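Long-range contacts in RNA polymerase sigma factor (Bartonella quintana, PDB 5UXX), which probably directs RNA polymerase to promoters as an ECF-subfamily sigma factor, and is held here in complex with the anti-sigma factor NepR: residues F22-L26 with R118-L123; N56-F62 with A126-S130. All coordinates share one frame. Residue numbers count along the deposited sequence, not the author numbering.

How the contacts relate
Both contacts join sigma region 2 to region 4, and their segments alternate along the chain. The centre of contact 1 lies about 3 Å from the centre of the chain, that of contact 2 about 10 Å, and the two are about 11 Å apart. They form one continuous interface: F22 CG reaches F62 CE2 at 3.4 Å, and L123 CD2 reaches F62 CD2 at 3.8 Å. The region 4 side runs from helix 115-125, which carries 118-123, into loop 126-130, with probable hydrogen bonds from S127 N to I122 O (2.7 Å) and from F129 N to L123 O (3.2 Å). NepR packs on residues of both contacts, consistent with its holding the two regions together.

Contact 1: residues F22-L26 with R118-L123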
loop_
_atom_site.group_PDB
_atom_site.type_symbol
_atom_site.label_atom_id
_atom_site.label_comp_id
_atom_site.label_asym_id
_atom_site.label_seq_id
_atom_site.Cartn_x
_atom_site.Cartn_y
_atom_site.Cartn_z
ATOM N N PHE A 22 -0.371 1.926 2.495
ATOM C CA PHE A 22 -0.184 1.101 1.309
ATOM C C PHE A 22 0.023 1.967 0.073
ATOM O O PHE A 22 0.878 1.676 -0.764
ATOM C CB PHE A 22 -1.384 0.172 1.113
ATOM C CG PHE A 22 -1.252 -0.758 -0.060
ATOM C CD1 PHE A 22 -0.152 -1.591 -0.180
ATOM C CD2 PHE A 22 -2.236 -0.810 -1.034
ATOM C CE1 PHE A 22 -0.030 -2.451 -1.257
ATOM C CE2 PHE A 22 -2.121 -1.668 -2.113
ATOM C CZ PHE A 22 -1.016 -2.491 -2.224
ATOM N N ALA A 23 -0.764 3.034 -0.032
ATOM C CA ALA A 23 -0.677 3.950 -1.163
ATOM C C ALA A 23 0.670 4.667 -1.198
ATOM O O ALA A 23 1.276 4.813 -2.259
ATOM C CB ALA A 23 -1.810 4.961 -1.111
ATOM N N ILE A 24 1.131 5.113 -0.034
ATOM C CA ILE A 24 2.405 5.814 0.070
ATOM C C ILE A 24 3.568 4.878 -0.258
ATOM O O ILE A 24 4.510 5.260 -0.953
ATOM C CB ILE A 24 2.593 6.422 1.478
ATOM C CG1 ILE A 24 1.633 7.597 1.673
ATOM C CG2 ILE A 24 4.029 6.877 1.688
ATOM C CD1 ILE A 24 1.558 8.104 3.096
ATOM N N SER A 25 3.486 3.644 0.232
ATOM C CA SER A 25 4.506 2.637 -0.044
ATOM C C SER A 25 4.564 2.297 -1.530
ATOM O O SER A 25 5.630 2.007 -2.074
ATOM C CB SER A 25 4.239 1.369 0.770
ATOM O OG SER A 25 4.205 1.646 2.158
ATOM N N LEU A 26 3.405 2.335 -2.179
ATOM C CA LEU A 26 3.278 1.933 -3.574
ATOM C C LEU A 26 3.662 3.049 -4.546
ATOM O O LEU A 26 4.186 2.787 -5.628
ATOM C CB LEU A 26 1.843 1.479 -3.853
ATOM C CG LEU A 26 1.636 0.175 -4.621
ATOM C CD1 LEU A 26 2.386 -0.967 -3.956
ATOM C CD2 LEU A 26 0.152 -0.144 -4.722
ATOM N N ARG A 118 8.170 -4.800 -4.898
ATOM C CA ARG A 118 7.803 -3.767 -3.938
ATOM C C ARG A 118 6.423 -4.021 -3.340
ATOM O O ARG A 118 6.246 -3.962 -2.126
ATOM C CB ARG A 118 7.849 -2.387 -4.597
ATOM C CG ARG A 118 7.369 -1.249 -3.707
ATOM C CD ARG A 118 7.834 0.106 -4.228
ATOM N NE ARG A 118 7.406 0.355 -5.602
ATOM C CZ ARG A 118 8.205 0.278 -6.662
ATOM N NH1 ARG A 118 9.484 -0.040 -6.510
ATOM N NH2 ARG A 118 7.726 0.519 -7.875
ATOM N N GLU A 119 5.450 -4.313 -4.195
ATOM C CA GLU A 119 4.091 -4.569 -3.736
ATOM C C GLU A 119 4.000 -5.843 -2.898
ATOM O O GLU A 119 3.337 -5.867 -1.861
ATOM C CB GLU A 119 3.131 -4.659 -4.920
ATOM C CG GLU A 119 1.709 -4.986 -4.512
ATOM C CD GLU A 119 0.747 -4.946 -5.674
ATOM O OE1 GLU A 119 1.201 -5.062 -6.833
ATOM O OE2 GLU A 119 -0.468 -4.801 -5.429
ATOM N N ALA A 120 4.666 -6.899 -3.357
ATOM C CA ALA A 120 4.631 -8.188 -2.673
ATOM C C ALA A 120 5.183 -8.098 -1.252
ATOM O O ALA A 120 4.581 -8.618 -0.313
ATOM C CB ALA A 120 5.401 -9.227 -3.472
ATOM N N ILE A 121 6.326 -7.435 -1.097
ATOM C CA ILE A 121 6.977 -7.351 0.206
ATOM C C ILE A 121 6.198 -6.433 1.150
ATOM O O ILE A 121 6.259 -6.590 2.368
ATOM C CB ILE A 121 8.445 -6.865 0.080
ATOM C CG1 ILE A 121 9.212 -7.118 1.381
ATOM C CG2 ILE A 121 8.514 -5.398 -0.326
ATOM C CD1 ILE A 121 9.328 -8.581 1.742
ATOM N N ILE A 122 5.459 -5.482 0.586
ATOM C CA ILE A 122 4.603 -4.611 1.387
ATOM C C ILE A 122 3.364 -5.365 1.862
ATOM O O ILE A 122 3.001 -5.303 3.036
ATOM C CB ILE A 122 4.178 -3.352 0.603
ATOM C CG1 ILE A 122 5.372 -2.414 0.420
ATOM C CG2 ILE A 122 3.062 -2.618 1.328
ATOM C CD1 ILE A 122 6.014 -1.983 1.721
ATOM N N LEU A 123 2.721 -6.080 0.943
ATOM C CA LEU A 123 1.518 -6.844 1.260
ATOM C C LEU A 123 1.791 -7.921 2.304
ATOM O O LEU A 123 1.004 -8.117 3.230
ATOM C CB LEU A 123 0.938 -7.483 -0.003
ATOM C CG LEU A 123 0.273 -6.549 -1.015
ATOM C CD1 LEU A 123 -0.132 -7.322 -2.257
ATOM C CD2 LEU A 123 -0.932 -5.858 -0.398
HETATM O O HOH W 1 4.926 0.551 -6.840
#
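Apolar packing dominates where the C-terminal end of helix 7-26 meets helix 115-125. F22, with chi1 in the t well, carries its ring across to the second helix: F22 CE1 lies 3.6 Å from L123 CD2, and F22 CD1 lies 3.7 Å from I122 CG2, which meets the ring at its edge. One turn on, S25 CB abuts I122 CD1 at 3.9 Å, while L26 CD1 rests 3.9 Å from E119 CB, on the aliphatic part of the glutamate. The F22 ring also stacks on F62 and packs against an aromatic side chain of NepR.

The two short helical segments run roughly antiparallel, at 149°, their axes approaching to 10.3 Å; the nearest CA atoms are those of S25 and I122, 7.4 Å apart, and of L26 and E119, 6.6 Å apart. This is an all-helical domain interface: the first helix belongs to sigma region 2, and the second precedes the helix-turn-helix of region 4, which in this family reads the promoter -35 element.

Water 1 bridges the segments, donating to L26 O at 2.6 Å and accepting from R118 NE at 2.8 Å. NH1 of the same guanidinium hydrogen-bonds to L110 O and L113 O. R118 CD packs 3.6 Å from S25 O, a carbonyl that takes a hydrogen bond from K107 NZ. E119 OE2 comes within 4.0 Å of F22 CZ, at the ring edge. Both carboxylate oxygens are hydrogen-bonded, OE1 to Y70 OH and in a salt bridge to R66 NH1. S25 OG turns back to A21 O within its own helix.

Contact 2: residues N56-F62 with A126-S130; sequences NLKAWLF and ASGFS
F129 drives the edge of its ring against the face of F62 in a T-shaped aromatic pair, with centroids 5.1 Å apart, planes at 74° and F129 CE2 3.5 Å from F62 CD2. The pair joins the start of helix 57-81, in sigma region 2, to the loop leading into the helix-turn-helix of region 4. F62 (chi1 -86°, chi2 49°) and F129 (chi1 and chi2 both -70°) both have chi1 in the m well, and the nearest CA atoms, of A59 and F129, are 7.8 Å apart.

N56 is extended (-79/110) as N-cap of its helix, its OD1 accepting from A59 N at 2.9 Å; residues 57-62 are regular helix. F129 CE1 lies against this first turn, 3.7 Å from A59 CB and 3.6 Å from A59 N, while K58 CG approaches F129 CZ at 3.7 Å.

After helix 115-125, A126 leaves helical geometry (-129/-39), S127 stands at -84/-13, and G128 turns to positive phi (80/21), a conformation that favours glycine. F129 (-83/152) and S130 (-75/166) are extended, and S130 is the N-cap of helix 131-138, its OG bonded to D133 N. S127 OG meets the F62 edge, 3.6 Å from CE2, while hydrogen-bonding to I122 O and to an aromatic side chain of NepR. Water 2 bridges the segments, accepting from K58 NZ at 2.8 Å and donating to S127 O at 2.8 Å.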
loop_
_atom_site.group_PDB
_atom_site.type_symbol
_atom_site.label_atom_id
_atom_site.label_comp_id
_atom_site.label_asym_id
_atom_site.label_seq_id
_atom_site.Cartn_x
_atom_site.Cartn_y
_atom_site.Cartn_z
ATOM N N ASN A 56 -12.401 -11.102 2.966
ATOM C CA ASN A 56 -11.474 -10.126 3.524
ATOM C C ASN A 56 -11.734 -8.727 2.976
ATOM O O ASN A 56 -11.487 -8.456 1.800
ATOM C CB ASN A 56 -10.028 -10.546 3.243
ATOM C CG ASN A 56 -9.023 -9.804 4.105
ATOM O OD1 ASN A 56 -9.105 -8.587 4.277
ATOM N ND2 ASN A 56 -8.066 -10.540 4.658
ATOM N N LEU A 57 -12.234 -7.844 3.833
ATOM C CA LEU A 57 -12.551 -6.479 3.428
ATOM C C LEU A 57 -11.291 -5.681 3.121
ATOM O O LEU A 57 -11.261 -4.893 2.175
ATOM C CB LEU A 57 -13.365 -5.773 4.513
ATOM C CG LEU A 57 -13.746 -4.322 4.212
ATOM C CD1 LEU A 57 -14.643 -4.246 2.985
ATOM C CD2 LEU A 57 -14.419 -3.683 5.414
ATOM N N LYS A 58 -10.254 -5.890 3.926
ATOM C CA LYS A 58 -8.987 -5.196 3.737
ATOM C C LYS A 58 -8.382 -5.548 2.382
ATOM O O LYS A 58 -7.900 -4.675 1.664
ATOM C CB LYS A 58 -8.010 -5.541 4.863
ATOM C CG LYS A 58 -6.788 -4.638 4.928
ATOM C CD LYS A 58 -5.805 -5.115 5.984
ATOM C CE LYS A 58 -6.469 -5.232 7.348
ATOM N NZ LYS A 58 -5.573 -5.876 8.350
ATOM N N ALA A 59 -8.423 -6.830 2.035
ATOM C CA ALA A 59 -7.915 -7.292 0.749
ATOM C C ALA A 59 -8.753 -6.737 -0.398
ATOM O O ALA A 59 -8.231 -6.424 -1.469
ATOM C CB ALA A 59 -7.893 -8.812 0.701
ATOM N N TRP A 60 -10.056 -6.621 -0.164
ATOM C CA TRP A 60 -10.974 -6.064 -1.151
ATOM C C TRP A 60 -10.646 -4.599 -1.423
ATOM O O TRP A 60 -10.632 -4.157 -2.571
ATOM C CB TRP A 60 -12.421 -6.208 -0.670
ATOM C CG TRP A 60 -13.450 -5.780 -1.671
ATOM C CD1 TRP A 60 -13.837 -6.460 -2.788
ATOM C CD2 TRP A 60 -14.233 -4.579 -1.641
ATOM N NE1 TRP A 60 -14.808 -5.757 -3.459
ATOM C CE2 TRP A 60 -15.070 -4.599 -2.775
ATOM C CE3 TRP A 60 -14.306 -3.490 -0.767
ATOM C CZ2 TRP A 60 -15.968 -3.571 -3.059
ATOM C CZ3 TRP A 60 -15.199 -2.471 -1.050
ATOM C CH2 TRP A 60 -16.017 -2.519 -2.186
ATOM N N LEU A 61 -10.376 -3.856 -0.354
ATOM C CA LEU A 61 -10.054 -2.437 -0.456
ATOM C C LEU A 61 -8.686 -2.214 -1.092
ATOM O O LEU A 61 -8.521 -1.329 -1.932
ATOM C CB LEU A 61 -10.103 -1.782 0.926
ATOM C CG LEU A 61 -11.496 -1.669 1.550
ATOM C CD1 LEU A 61 -11.409 -1.234 3.003
ATOM C CD2 LEU A 61 -12.355 -0.704 0.754
ATOM N N PHE A 62 -7.708 -3.020 -0.686
ATOM C CA PHE A 62 -6.356 -2.922 -1.223
ATOM C C PHE A 62 -6.327 -3.234 -2.716
ATOM O O PHE A 62 -5.545 -2.649 -3.464
ATOM C CB PHE A 62 -5.409 -3.863 -0.474
ATOM C CG PHE A 62 -4.821 -3.270 0.779
ATOM C CD1 PHE A 62 -5.627 -2.646 1.718
ATOM C CD2 PHE A 62 -3.457 -3.343 1.018
ATOM C CE1 PHE A 62 -5.084 -2.104 2.869
ATOM C CE2 PHE A 62 -2.909 -2.804 2.168
ATOM C CZ PHE A 62 -3.723 -2.183 3.094
ATOM N N ALA A 126 4.363 -6.104 5.529
ATOM C CA ALA A 126 3.878 -4.921 6.231
ATOM C C ALA A 126 2.360 -4.894 6.410
ATOM O O ALA A 126 1.865 -4.482 7.459
ATOM C CB ALA A 126 4.335 -3.666 5.503
ATOM N N SER A 127 1.626 -5.328 5.392
ATOM C CA SER A 127 0.170 -5.211 5.407
ATOM C C SER A 127 -0.504 -6.366 6.144
ATOM O O SER A 127 -1.693 -6.301 6.457
ATOM C CB SER A 127 -0.367 -5.119 3.977
ATOM O OG SER A 127 0.233 -4.039 3.282
ATOM N N GLY A 128 0.254 -7.423 6.415
ATOM C CA GLY A 128 -0.242 -8.525 7.222
ATOM C C GLY A 128 -1.128 -9.518 6.491
ATOM O O GLY A 128 -1.896 -10.244 7.121
ATOM N N PHE A 129 -1.028 -9.554 5.166
ATOM C CA PHE A 129 -1.802 -10.509 4.378
ATOM C C PHE A 129 -1.125 -11.873 4.322
ATOM O O PHE A 129 0.097 -11.977 4.431
ATOM C CB PHE A 129 -2.022 -9.990 2.955
ATOM C CG PHE A 129 -2.951 -8.815 2.871
ATOM C CD1 PHE A 129 -4.307 -8.970 3.107
ATOM C CD2 PHE A 129 -2.472 -7.559 2.541
ATOM C CE1 PHE A 129 -5.167 -7.892 3.029
ATOM C CE2 PHE A 129 -3.327 -6.476 2.459
ATOM C CZ PHE A 129 -4.675 -6.642 2.703
ATOM N N SER A 130 -1.930 -12.917 4.160
ATOM C CA SER A 130 -1.408 -14.255 3.926
ATOM C C SER A 130 -0.911 -14.359 2.488
ATOM O O SER A 130 -1.216 -13.499 1.661
ATOM C CB SER A 130 -2.478 -15.311 4.198
ATOM O OG SER A 130 -3.555 -15.185 3.286
HETATM O O HOH W 2 -4.024 -7.704 6.905
#